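Local structure of UV damage endonuclease (Sulfolobus acidocaldarius, 3TC3) at residues A[37-51]-A[80-94]. The protein is a manganese-binding TIM-barrel protein that probably acts as an endonuclease in the repair of UV-damaged DNA. Numbering follows the deposited sequence.
Sequences ADKTIKLSSLSEERV and SSNTIPLASHPKFHV
L43 CD1 sits over the centre of the H89 imidazole, 3.7 Å from the ring centroid and 12° off its normal, which defines a CH-pi contact; CD2 of the same leucine reaches NE2. On the opposite face P90 CD packs toward the rim, and K91 N donates to H89 ND1 at 2.9 Å, which helps to set the ring's rotation. Replacing H89 by alanine removes the ring, and L43 CD1 would probably lose its aromatic platform while K91 N is left without this acceptor. Next to L43, L86 CD1 meets I41 CG1 at 3.6 Å, the two side chains crossing at about a right angle, and L46 CB lies near the same L86 methyl. V51, with CG1 anti to the backbone N (chi1 165°), directs that methyl obliquely at F92 CE2, 3.5 Å away, and also touches I84 and V94. At the other end N82 ND2 donates to D38 O at 2.9 Å (N-H...O 159°), the acceptor lying close to the amide plane. A water joins T40 OG1 to L86 N. Further out, S80 OG accepts from N82 N in an ST turn, and S47 OG caps helix 48-71 through R50 N. Y145 of helix 133-153 bonds to S81 O and I84 N. The contact thus packs the loop after strand 22-27, together with the first turn of helix 48-71, against the loop after strand 76-78, beside the first two strands of the eight-stranded TIM barrel and away from the manganese site.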
# COMPACT_ATOMS: atom_id res chain seq x y z
N ALA A 37 12.44 9.42 -3.30
CA ALA A 37 11.07 9.79 -3.63
C ALA A 37 10.19 9.97 -2.37
O ALA A 37 8.97 10.26 -2.51
CB ALA A 37 10.41 8.74 -4.60
N ASP A 38 10.76 9.72 -1.18
CA ASP A 38 9.99 9.61 0.08
C ASP A 38 10.46 10.62 1.14
O ASP A 38 10.36 10.39 2.34
CB ASP A 38 10.05 8.22 0.62
CG ASP A 38 11.48 7.81 1.07
OD1 ASP A 38 12.45 8.48 0.67
OD2 ASP A 38 11.57 6.78 1.78
N LYS A 39 10.93 11.76 0.68
CA LYS A 39 11.50 12.77 1.62
C LYS A 39 10.31 13.49 2.27
O LYS A 39 9.26 13.69 1.62
CB LYS A 39 12.32 13.84 0.87
CG LYS A 39 13.39 13.25 -0.07
CD LYS A 39 14.35 14.38 -0.63
CE LYS A 39 13.62 15.27 -1.59
NZ LYS A 39 12.90 14.54 -2.70
N THR A 40 10.46 13.85 3.55
CA THR A 40 9.38 14.62 4.19
C THR A 40 10.05 15.74 4.94
O THR A 40 11.27 15.87 4.92
CB THR A 40 8.48 13.81 5.11
OG1 THR A 40 7.33 14.62 5.41
CG2 THR A 40 9.20 13.29 6.39
N ILE A 41 9.20 16.60 5.47
CA ILE A 41 9.72 17.75 6.22
C ILE A 41 9.05 17.79 7.60
O ILE A 41 7.94 17.27 7.83
CB ILE A 41 9.44 19.03 5.41
CG1 ILE A 41 7.96 19.37 5.40
CG2 ILE A 41 10.16 18.97 4.04
CD1 ILE A 41 7.73 20.82 4.96
N LYS A 42 9.78 18.42 8.55
CA LYS A 42 9.24 18.57 9.92
C LYS A 42 8.14 19.61 9.96
O LYS A 42 8.16 20.59 9.19
CB LYS A 42 10.36 19.04 10.91
CG LYS A 42 11.63 18.11 10.92
CD LYS A 42 12.76 18.66 11.82
CE LYS A 42 13.56 19.73 11.10
NZ LYS A 42 14.93 19.97 11.66
N LEU A 43 7.20 19.42 10.86
CA LEU A 43 6.14 20.44 11.02
C LEU A 43 6.73 21.86 11.14
O LEU A 43 6.26 22.84 10.53
CB LEU A 43 5.24 20.12 12.23
CG LEU A 43 4.10 21.10 12.42
CD1 LEU A 43 3.23 21.29 11.11
CD2 LEU A 43 3.25 20.73 13.63
N SER A 44 7.81 21.94 11.89
CA SER A 44 8.48 23.22 12.14
C SER A 44 9.03 23.91 10.87
O SER A 44 9.42 25.07 10.93
CB SER A 44 9.57 22.97 13.19
OG SER A 44 10.65 22.20 12.64
N SER A 45 9.17 23.14 9.77
CA SER A 45 9.63 23.60 8.46
C SER A 45 8.53 23.88 7.47
O SER A 45 8.81 24.28 6.30
CB SER A 45 10.53 22.52 7.85
OG SER A 45 11.62 22.19 8.70
N LEU A 46 7.27 23.75 7.90
CA LEU A 46 6.16 23.94 6.97
C LEU A 46 6.18 25.31 6.30
O LEU A 46 6.09 26.36 6.97
CB LEU A 46 4.81 23.61 7.66
CG LEU A 46 3.49 23.85 6.91
CD1 LEU A 46 3.46 22.95 5.65
CD2 LEU A 46 2.32 23.45 7.83
N SER A 47 6.26 25.34 4.98
CA SER A 47 5.90 26.60 4.27
C SER A 47 5.52 26.17 2.87
O SER A 47 5.87 24.99 2.42
CB SER A 47 7.13 27.53 4.19
OG SER A 47 8.02 27.09 3.18
N GLU A 48 4.81 27.01 2.17
CA GLU A 48 4.56 26.74 0.81
C GLU A 48 5.77 26.44 -0.05
O GLU A 48 5.81 25.42 -0.76
CB GLU A 48 3.60 27.76 0.20
CG GLU A 48 3.54 27.61 -1.28
CD GLU A 48 2.36 28.23 -1.93
OE1 GLU A 48 1.21 27.74 -1.70
OE2 GLU A 48 2.60 29.21 -2.66
N GLU A 49 6.75 27.34 -0.08
CA GLU A 49 7.94 27.09 -0.82
C GLU A 49 8.56 25.75 -0.52
O GLU A 49 8.91 25.08 -1.45
CB GLU A 49 8.99 28.16 -0.55
CG GLU A 49 9.91 28.36 -1.69
CD GLU A 49 10.63 29.70 -1.57
OE1 GLU A 49 9.95 30.74 -1.35
OE2 GLU A 49 11.88 29.68 -1.65
N ARG A 50 8.79 25.41 0.76
CA ARG A 50 9.42 24.12 1.10
C ARG A 50 8.55 22.91 0.68
O ARG A 50 9.10 21.87 0.18
CB ARG A 50 9.70 24.04 2.58
CG ARG A 50 10.41 22.82 3.06
CD ARG A 50 11.72 23.12 3.75
NE ARG A 50 12.01 22.06 4.71
CZ ARG A 50 12.87 21.07 4.49
NH1 ARG A 50 13.56 21.02 3.36
NH2 ARG A 50 13.06 20.14 5.41
N VAL A 51 7.24 23.00 0.88
CA VAL A 51 6.38 21.90 0.43
C VAL A 51 6.51 21.71 -1.07
O VAL A 51 6.63 20.59 -1.52
CB VAL A 51 4.91 22.14 0.81
CG1 VAL A 51 3.92 21.20 0.03
CG2 VAL A 51 4.76 21.98 2.32
N SER A 80 4.99 6.45 -2.08
CA SER A 80 5.19 6.92 -0.72
C SER A 80 4.12 7.92 -0.25
O SER A 80 3.73 8.83 -1.02
CB SER A 80 6.57 7.65 -0.64
OG SER A 80 6.67 8.26 0.66
N SER A 81 3.66 7.77 0.97
CA SER A 81 2.72 8.76 1.61
C SER A 81 3.41 10.07 1.86
O SER A 81 2.73 11.10 2.08
CB SER A 81 2.10 8.20 2.88
OG SER A 81 1.42 7.01 2.56
N ASN A 82 4.75 10.09 1.80
CA ASN A 82 5.45 11.40 2.00
C ASN A 82 5.50 12.21 0.74
O ASN A 82 6.07 13.34 0.74
CB ASN A 82 6.90 11.12 2.49
CG ASN A 82 6.96 10.59 3.82
OD1 ASN A 82 6.04 10.74 4.63
ND2 ASN A 82 8.16 10.02 4.17
N THR A 83 4.92 11.74 -0.38
CA THR A 83 5.10 12.39 -1.70
C THR A 83 4.85 13.91 -1.57
O THR A 83 5.71 14.69 -2.01
CB THR A 83 4.16 11.79 -2.76
OG1 THR A 83 4.66 10.45 -3.00
CG2 THR A 83 4.20 12.57 -4.08
N ILE A 84 3.69 14.27 -1.02
CA ILE A 84 3.46 15.72 -0.71
C ILE A 84 3.58 15.86 0.84
O ILE A 84 2.68 15.47 1.57
CB ILE A 84 2.05 16.13 -1.08
CG1 ILE A 84 1.71 15.73 -2.51
CG2 ILE A 84 1.89 17.72 -0.80
CD1 ILE A 84 2.61 16.40 -3.63
N PRO A 85 4.71 16.35 1.37
CA PRO A 85 4.88 16.35 2.81
C PRO A 85 3.86 17.10 3.63
O PRO A 85 3.62 18.25 3.24
CB PRO A 85 6.27 16.98 2.97
CG PRO A 85 6.98 16.68 1.76
CD PRO A 85 5.88 16.89 0.67
N LEU A 86 3.36 16.52 4.74
CA LEU A 86 2.41 17.20 5.63
C LEU A 86 1.08 17.59 4.99
O LEU A 86 0.30 18.35 5.57
CB LEU A 86 3.05 18.46 6.31
CG LEU A 86 4.30 18.14 7.13
CD1 LEU A 86 4.97 19.53 7.40
CD2 LEU A 86 3.82 17.40 8.41
N ALA A 87 0.74 16.94 3.86
CA ALA A 87 -0.48 17.32 3.11
C ALA A 87 -1.78 17.28 3.88
O ALA A 87 -2.70 18.06 3.56
CB ALA A 87 -0.63 16.45 1.84
N SER A 88 -1.91 16.40 4.87
CA SER A 88 -3.23 16.39 5.56
C SER A 88 -3.20 17.11 6.89
O SER A 88 -4.20 17.10 7.62
CB SER A 88 -3.69 14.94 5.79
OG SER A 88 -2.77 14.35 6.70
N HIS A 89 -2.06 17.72 7.26
CA HIS A 89 -1.99 18.46 8.50
C HIS A 89 -2.93 19.66 8.46
O HIS A 89 -3.09 20.33 7.42
CB HIS A 89 -0.55 18.91 8.75
CG HIS A 89 -0.35 19.48 10.12
ND1 HIS A 89 -0.69 20.78 10.46
CD2 HIS A 89 0.13 18.87 11.27
CE1 HIS A 89 -0.47 20.95 11.77
NE2 HIS A 89 0.07 19.78 12.26
N PRO A 90 -3.64 19.92 9.57
CA PRO A 90 -4.51 21.11 9.67
C PRO A 90 -3.94 22.45 9.24
O PRO A 90 -4.70 23.30 8.71
CB PRO A 90 -4.83 21.18 11.18
CG PRO A 90 -4.66 19.76 11.65
CD PRO A 90 -3.54 19.18 10.84
N LYS A 91 -2.66 22.69 9.49
CA LYS A 91 -2.01 23.92 9.09
C LYS A 91 -1.53 23.95 7.63
O LYS A 91 -1.04 24.99 7.16
CB LYS A 91 -0.83 24.23 10.06
CG LYS A 91 -1.28 24.60 11.47
CD LYS A 91 -0.03 24.88 12.31
CE LYS A 91 0.04 26.27 12.90
NZ LYS A 91 -1.26 26.63 13.51
N PHE A 92 -1.73 22.86 6.89
CA PHE A 92 -1.26 22.80 5.54
C PHE A 92 -2.36 23.35 4.60
O PHE A 92 -3.45 22.79 4.55
CB PHE A 92 -0.94 21.30 5.22
CG PHE A 92 -0.43 21.08 3.83
CD1 PHE A 92 -1.32 21.10 2.76
CD2 PHE A 92 0.88 20.72 3.61
CE1 PHE A 92 -0.88 20.86 1.46
CE2 PHE A 92 1.35 20.42 2.32
CZ PHE A 92 0.48 20.44 1.23
N HIS A 93 -2.00 24.34 3.76
CA HIS A 93 -2.95 24.87 2.81
C HIS A 93 -2.35 25.18 1.48
O HIS A 93 -2.66 26.21 0.88
CB HIS A 93 -3.56 26.19 3.37
CG HIS A 93 -4.08 26.06 4.79
ND1 HIS A 93 -5.14 25.35 5.08
CD2 HIS A 93 -3.61 26.59 5.99
CE1 HIS A 93 -5.36 25.40 6.41
NE2 HIS A 93 -4.46 26.16 6.94
N VAL A 94 -1.49 24.30 0.98
CA VAL A 94 -0.76 24.53 -0.25
C VAL A 94 -1.59 23.98 -1.43
O VAL A 94 -2.08 22.86 -1.38
CB VAL A 94 0.59 23.82 -0.20
CG1 VAL A 94 1.40 24.00 -1.51
CG2 VAL A 94 1.44 24.25 1.00
O HOH W 1 6.96 9.70 -4.39
O HOH W 2 4.55 13.92 5.37